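Local structure of competence damage-inducible protein A (Klebsiella pneumoniae subsp. pneumoniae MGH 78578, 5V01) at residues A105-A110 with W133-Q138; N72-R77 with Q93-G98; L33-S38 with A56-G61. The protein is of unknown function but belongs to the CinA family, some of whose members deamidate nicotinamide mononucleotide, so a related amidase activity is possible. All coordinates share one frame; numbering follows the deposited sequence.

Interaction 1: residues A105-A110 with W133-Q138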
# COMPACT_ATOMS: atom_id res chain seq x y z
N ALA A 105 -3.31 14.41 6.47
CA ALA A 105 -2.89 13.77 7.70
C ALA A 105 -2.00 14.71 8.52
O ALA A 105 -1.58 15.77 8.06
CB ALA A 105 -2.13 12.50 7.37
N ASP A 106 -1.73 14.30 9.75
CA ASP A 106 -0.80 15.02 10.63
C ASP A 106 0.65 14.56 10.45
O ASP A 106 1.59 15.36 10.62
CB ASP A 106 -1.22 14.80 12.08
CG ASP A 106 -2.63 15.26 12.35
OD1 ASP A 106 -2.80 16.49 12.44
OD2 ASP A 106 -3.55 14.41 12.48
N ILE A 107 0.83 13.27 10.18
CA ILE A 107 2.15 12.67 10.04
C ILE A 107 2.20 11.84 8.78
O ILE A 107 1.27 11.07 8.51
CB ILE A 107 2.51 11.78 11.25
CG1 ILE A 107 2.53 12.62 12.54
CG2 ILE A 107 3.86 11.09 11.04
CD1 ILE A 107 2.30 11.83 13.80
N ALA A 108 3.28 11.98 8.02
CA ALA A 108 3.53 11.18 6.81
C ALA A 108 4.89 10.50 6.95
O ALA A 108 5.86 11.11 7.38
CB ALA A 108 3.50 12.04 5.55
N ILE A 109 4.93 9.23 6.60
CA ILE A 109 6.19 8.50 6.42
C ILE A 109 6.35 8.19 4.96
O ILE A 109 5.41 7.67 4.33
CB ILE A 109 6.25 7.21 7.24
CG1 ILE A 109 6.08 7.53 8.72
CG2 ILE A 109 7.53 6.48 6.95
CD1 ILE A 109 5.99 6.34 9.63
N ALA A 110 7.53 8.50 4.42
CA ALA A 110 7.94 8.03 3.10
C ALA A 110 9.18 7.17 3.23
O ALA A 110 10.06 7.49 4.01
CB ALA A 110 8.19 9.19 2.14
N TRP A 133 10.11 11.26 8.00
CA TRP A 133 8.98 11.37 8.91
C TRP A 133 8.64 12.85 8.93
O TRP A 133 9.48 13.68 9.32
CB TRP A 133 9.31 10.85 10.32
CG TRP A 133 9.79 9.46 10.39
CD1 TRP A 133 9.04 8.35 10.77
CD2 TRP A 133 11.12 8.99 10.18
NE1 TRP A 133 9.84 7.24 10.77
CE2 TRP A 133 11.11 7.59 10.40
CE3 TRP A 133 12.34 9.61 9.86
CZ2 TRP A 133 12.26 6.81 10.29
CZ3 TRP A 133 13.47 8.82 9.74
CH2 TRP A 133 13.43 7.45 9.97
N ASN A 134 7.44 13.18 8.48
CA ASN A 134 6.98 14.54 8.29
C ASN A 134 5.82 14.78 9.25
O ASN A 134 4.76 14.19 9.09
CB ASN A 134 6.63 14.73 6.81
CG ASN A 134 6.09 16.09 6.48
OD1 ASN A 134 5.64 16.84 7.34
ND2 ASN A 134 6.07 16.39 5.18
N PHE A 135 6.05 15.59 10.29
CA PHE A 135 5.04 15.94 11.28
C PHE A 135 4.58 17.35 10.94
O PHE A 135 5.29 18.32 11.22
CB PHE A 135 5.64 15.86 12.71
CG PHE A 135 4.70 16.33 13.79
CD1 PHE A 135 3.44 15.82 13.95
CD2 PHE A 135 5.14 17.27 14.71
CE1 PHE A 135 2.59 16.26 14.96
CE2 PHE A 135 4.31 17.72 15.72
CZ PHE A 135 3.02 17.24 15.83
N ARG A 136 3.40 17.47 10.34
CA ARG A 136 2.77 18.76 10.04
C ARG A 136 3.68 19.73 9.28
O ARG A 136 3.61 20.94 9.50
CB ARG A 136 2.23 19.38 11.34
CG ARG A 136 1.14 18.54 11.98
CD ARG A 136 0.57 19.12 13.26
NE ARG A 136 -0.71 18.50 13.58
CZ ARG A 136 -1.36 18.61 14.74
NH1 ARG A 136 -0.85 19.32 15.75
NH2 ARG A 136 -2.54 18.02 14.91
N GLY A 137 4.54 19.20 8.40
CA GLY A 137 5.62 19.99 7.79
C GLY A 137 7.03 19.78 8.35
O GLY A 137 8.02 19.95 7.63
N GLN A 138 7.17 19.47 9.64
CA GLN A 138 8.51 19.36 10.22
C GLN A 138 8.99 17.96 9.76
O GLN A 138 8.44 16.98 10.21
CB GLN A 138 8.51 19.54 11.76
CG GLN A 138 9.52 20.56 12.31
CD GLN A 138 9.25 22.00 11.87
OE1 GLN A 138 8.10 22.43 11.78
NE2 GLN A 138 10.31 22.75 11.60

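Interaction 2: residues N72-R77 with Q93-G98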
# COMPACT_ATOMS: atom_id res chain seq x y z
N ASN A 72 3.45 11.28 -10.78
CA ASN A 72 2.01 11.28 -11.04
C ASN A 72 1.17 11.38 -9.75
O ASN A 72 0.28 12.20 -9.62
CB ASN A 72 1.65 9.99 -11.82
CG ASN A 72 0.19 9.88 -12.16
OD1 ASN A 72 -0.44 10.88 -12.51
ND2 ASN A 72 -0.37 8.66 -12.04
N VAL A 73 1.49 10.52 -8.79
CA VAL A 73 0.67 10.38 -7.60
C VAL A 73 1.03 11.40 -6.51
O VAL A 73 0.17 11.86 -5.78
CB VAL A 73 0.77 8.94 -7.05
CG1 VAL A 73 -0.05 8.78 -5.78
CG2 VAL A 73 0.32 7.95 -8.12
N LEU A 74 2.32 11.70 -6.40
CA LEU A 74 2.85 12.51 -5.29
C LEU A 74 3.45 13.85 -5.66
O LEU A 74 3.91 14.58 -4.77
CB LEU A 74 3.86 11.68 -4.49
CG LEU A 74 3.29 10.41 -3.85
CD1 LEU A 74 4.44 9.60 -3.28
CD2 LEU A 74 2.24 10.75 -2.81
N GLN A 75 3.42 14.20 -6.95
CA GLN A 75 3.95 15.47 -7.47
C GLN A 75 5.43 15.64 -7.14
O GLN A 75 5.93 16.75 -7.04
CB GLN A 75 3.14 16.68 -7.01
CG GLN A 75 1.70 16.67 -7.45
CD GLN A 75 0.84 15.78 -6.59
OE1 GLN A 75 0.93 15.83 -5.36
NE2 GLN A 75 0.02 14.95 -7.23
N VAL A 76 6.17 14.54 -7.06
CA VAL A 76 7.63 14.63 -6.93
C VAL A 76 8.12 15.30 -8.21
O VAL A 76 7.68 14.96 -9.30
CB VAL A 76 8.28 13.25 -6.69
CG1 VAL A 76 9.79 13.35 -6.70
CG2 VAL A 76 7.80 12.65 -5.36
N ARG A 77 9.02 16.26 -8.06
CA ARG A 77 9.54 17.01 -9.22
C ARG A 77 10.41 16.15 -10.10
O ARG A 77 11.30 15.44 -9.62
CB ARG A 77 10.38 18.19 -8.77
CG ARG A 77 9.63 19.22 -7.99
CD ARG A 77 10.63 20.29 -7.59
NE ARG A 77 9.99 21.38 -6.89
CZ ARG A 77 10.64 22.40 -6.33
NH1 ARG A 77 11.96 22.46 -6.39
NH2 ARG A 77 9.96 23.36 -5.73
N GLN A 93 11.73 13.44 1.04
CA GLN A 93 11.10 14.69 1.49
C GLN A 93 9.87 15.01 0.64
O GLN A 93 8.79 15.28 1.17
CB GLN A 93 12.07 15.87 1.44
CG GLN A 93 13.13 15.81 2.51
CD GLN A 93 14.26 16.80 2.30
OE1 GLN A 93 14.59 17.16 1.17
NE2 GLN A 93 14.85 17.23 3.40
N GLU A 94 10.04 15.00 -0.69
CA GLU A 94 8.94 15.35 -1.57
C GLU A 94 7.81 14.32 -1.53
O GLU A 94 6.63 14.68 -1.59
CB GLU A 94 9.43 15.59 -2.99
CG GLU A 94 10.28 16.86 -3.11
CD GLU A 94 10.70 17.17 -4.52
OE1 GLU A 94 10.13 16.61 -5.45
OE2 GLU A 94 11.60 18.01 -4.73
N MET A 95 8.16 13.03 -1.42
CA MET A 95 7.13 11.98 -1.26
C MET A 95 6.30 12.23 -0.01
O MET A 95 5.06 12.14 -0.04
CB MET A 95 7.77 10.59 -1.16
CG MET A 95 8.31 10.05 -2.44
SD MET A 95 9.19 8.49 -2.27
CE MET A 95 7.85 7.37 -1.91
N SER A 96 6.98 12.55 1.11
CA SER A 96 6.29 12.75 2.38
C SER A 96 5.36 13.96 2.30
O SER A 96 4.24 13.91 2.79
CB SER A 96 7.27 12.86 3.55
OG SER A 96 7.93 14.11 3.61
N SER A 97 5.83 15.04 1.66
CA SER A 97 4.98 16.21 1.50
C SER A 97 3.76 15.92 0.62
O SER A 97 2.64 16.38 0.93
CB SER A 97 5.78 17.38 0.91
OG SER A 97 6.81 17.76 1.77
N GLY A 98 3.98 15.19 -0.47
CA GLY A 98 2.89 14.88 -1.37
C GLY A 98 1.82 14.04 -0.72
O GLY A 98 0.63 14.32 -0.88
O HOH W 1 5.60 16.38 -3.59
O HOH W 2 7.34 18.14 -4.74

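Interaction 3: residues L33-S38 with A56-G61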
# COMPACT_ATOMS: atom_id res chain seq x y z
N LEU A 33 -2.02 9.32 10.60
CA LEU A 33 -0.81 8.95 9.89
C LEU A 33 -1.16 8.57 8.46
O LEU A 33 -2.21 7.98 8.21
CB LEU A 33 -0.22 7.72 10.61
CG LEU A 33 1.00 7.05 10.01
CD1 LEU A 33 2.23 7.96 10.02
CD2 LEU A 33 1.28 5.76 10.79
N THR A 34 -0.23 8.82 7.53
CA THR A 34 -0.34 8.38 6.13
C THR A 34 1.05 7.93 5.68
O THR A 34 2.07 8.28 6.29
CB THR A 34 -0.88 9.50 5.24
OG1 THR A 34 -1.15 8.99 3.96
CG2 THR A 34 0.07 10.64 5.11
N THR A 35 1.08 7.11 4.63
CA THR A 35 2.32 6.50 4.17
C THR A 35 2.48 6.52 2.67
O THR A 35 1.49 6.36 1.93
CB THR A 35 2.46 5.04 4.65
OG1 THR A 35 1.37 4.25 4.17
CG2 THR A 35 2.56 4.95 6.14
N ALA A 36 3.73 6.65 2.23
CA ALA A 36 4.09 6.54 0.81
C ALA A 36 5.30 5.63 0.72
O ALA A 36 6.32 5.86 1.37
CB ALA A 36 4.41 7.91 0.21
N GLU A 37 5.19 4.58 -0.09
CA GLU A 37 6.20 3.55 -0.20
C GLU A 37 6.60 3.32 -1.63
O GLU A 37 5.83 3.56 -2.56
CB GLU A 37 5.61 2.23 0.32
CG GLU A 37 5.26 2.23 1.79
CD GLU A 37 4.61 0.92 2.21
OE1 GLU A 37 5.32 -0.11 2.27
OE2 GLU A 37 3.41 0.94 2.51
N SER A 38 7.80 2.80 -1.80
CA SER A 38 8.28 2.33 -3.08
C SER A 38 8.77 0.89 -2.89
O SER A 38 7.97 -0.04 -2.96
CB SER A 38 9.31 3.33 -3.62
OG SER A 38 9.77 2.96 -4.90
N ALA A 56 -9.15 4.48 13.27
CA ALA A 56 -9.00 5.50 14.30
C ALA A 56 -7.74 6.37 14.12
O ALA A 56 -7.63 7.42 14.77
CB ALA A 56 -9.01 4.86 15.67
N PHE A 57 -6.80 5.92 13.28
CA PHE A 57 -5.55 6.68 13.10
C PHE A 57 -4.95 6.71 11.69
O PHE A 57 -3.96 7.38 11.47
CB PHE A 57 -4.47 6.19 14.07
CG PHE A 57 -4.05 4.77 13.84
CD1 PHE A 57 -3.03 4.46 12.96
CD2 PHE A 57 -4.73 3.73 14.45
CE1 PHE A 57 -2.67 3.14 12.74
CE2 PHE A 57 -4.37 2.42 14.24
CZ PHE A 57 -3.36 2.12 13.36
N TYR A 58 -5.53 5.98 10.74
CA TYR A 58 -4.92 5.81 9.42
C TYR A 58 -5.98 5.53 8.40
O TYR A 58 -6.88 4.71 8.64
CB TYR A 58 -3.97 4.60 9.46
CG TYR A 58 -3.25 4.27 8.15
CD1 TYR A 58 -3.79 3.37 7.24
CD2 TYR A 58 -2.03 4.82 7.86
CE1 TYR A 58 -3.13 3.07 6.06
CE2 TYR A 58 -1.36 4.52 6.71
CZ TYR A 58 -1.90 3.65 5.80
OH TYR A 58 -1.20 3.32 4.66
N ASP A 59 -5.88 6.16 7.25
CA ASP A 59 -6.74 5.70 6.17
C ASP A 59 -6.19 5.74 4.77
O ASP A 59 -6.82 5.13 3.94
CB ASP A 59 -8.08 6.39 6.22
CG ASP A 59 -7.97 7.88 6.15
OD1 ASP A 59 -7.25 8.35 5.28
OD2 ASP A 59 -8.62 8.57 6.96
N THR A 60 -5.02 6.35 4.52
CA THR A 60 -4.48 6.43 3.18
C THR A 60 -3.01 6.01 3.11
O THR A 60 -2.18 6.53 3.85
CB THR A 60 -4.62 7.86 2.65
OG1 THR A 60 -6.01 8.23 2.64
CG2 THR A 60 -4.06 8.03 1.23
N GLY A 61 -2.72 5.11 2.18
CA GLY A 61 -1.36 4.79 1.80
C GLY A 61 -1.25 4.71 0.30
O GLY A 61 -2.20 4.34 -0.38
O HOH W 3 -4.10 8.35 6.41

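Interaction 1: residues A105-A110 with W133-Q138
I107 lays its CG1 branch against the rim of the F135 ring, near the ring plane, with CG1 3.6 Å from F135 CD1. One pair further along the same face, I109 brings CG1 to 3.7 Å from W133 CD1. Both pairs are non-hydrogen-bonded positions of an antiparallel ladder. Between them A108 and N134 form the hydrogen-bonded pair on the other face: A108 N donates to N134 O at 2.9 Å and N134 N to A108 O at 2.8 Å. Strand 128-135 then turns back through a type I' turn, F135 to Q138, into strand 138-145; N134 OD1, just ahead of the turn, accepts G137 N in an Asx motif. At this end D106 and R136 lie side by side, and R136 NE and NH2 both close on D106 OD1, the salt bridge from NH2 measuring 2.9 Å. The R136 chain, extended from CG to NE (chi2 -179°, chi3 162°), carries NE alongside D106. OD1 lies in the guanidinium plane, yet NH2 stands above the carboxylate, the planes 63° apart. D106 OD2 is taken by R32 N, just before strand 33-37. Helix 150-169 covers the isoleucine–aromatic face, and helix 89-103 covers the face of A108 and N134.

Interaction 2: residues N72-R77 with Q93-G98
The guanidinium of R77 and the carboxylate of E94 are turned 64° against each other. E94 OE2 lies well out of the guanidinium plane, 4.3 Å from R77 NE, an approach of opposite charges that probably helps, with no N-H aimed at the oxygen. The hydrogen bond across the contact is made with the backbone: R77 N points at E94 OE1 over 2.9 Å, almost straight at 171°. A chi2 of -176° sets E94 CD anti to CA, an extended chain whose carboxylate meets R77 at the N-cap position of helix 78-84, while OE2 binds T80 OG1. V76 CG1 rests 3.5 Å from E94 OE1, and its other methyl, CG2, meets M95 CG at 3.9 Å. L74 CD1 meets the same M95 CG, at 4.0 Å. Where helix 67-74 ends and Q75 takes positive phi, L74 O turns to the other helix: G98, without a side chain, lets its CA come to 3.6 Å in a CA-H...O contact. One water lies within hydrogen-bonding distance of both L74 O and E94 O. The contact joins the end of helix 67-74 and the start of helix 78-84 to helix 89-103, while L74 and M95 pack onto T64 of strand 58-64.

Interaction 3: residues L33-S38 with A56-G61
A beta-alpha-beta crossover brings these strands together: strand 33-37 leads through helix 43-50 into strand 58-64, and the two run parallel, with short axes 20° apart. L33 N donates to F57 O at 2.9 Å, but the next link is not direct. A water gives a proton to L33 O at 2.6 Å and accepts T60 N at 2.9 Å, filling a step of the ladder. Further on, T60 O receives a 2.7 Å bond from T34 OG1, which approaches from above the carbonyl plane, and a weak one from T35 N. On the face shared with L33, Y58 crosses T35 at about a right angle. Its chi1 of 179° puts CG anti to the backbone N, and Y58 OH lies 2.8 Å from T35 OG1, the threonine oxygen lying in the ring plane; either hydroxyl may donate. T60 N sits over one face of the ring, toward its rim. G61, which has no side chain, leaves this place to the two hydroxyls and lets its CA approach T35 O at 3.3 Å. G61 also pairs with an antiparallel strand of the second subunit. Hydroxyls and a water thus add to the main-chain bonds, giving L33 O and T60 O polar partners.

In the fold
Interactions 1 and 3 are buried steps of one mixed sheet, joined through strand 33-37, whose T34 N and A36 N probably bond to I107 O and I109 O of strand 107-113. Their chemistry differs: an orderly antiparallel ladder with an exposed salt-bridged end in 105-110 with 133-138, but a parallel ladder patched by hydroxyls and water in 33-38 with 56-61. Interaction 2, only partly buried, joins helices instead of strands; a carboxylate and waters serve its outer side. Its inner side meets both the others: M95 of helix 89-103 packs on A110 and on A36 O, and L74 of helix 67-74 on A36, so both helices lie against the sheet. Interactions 2 and 3 border the second subunit; interaction 1 does not.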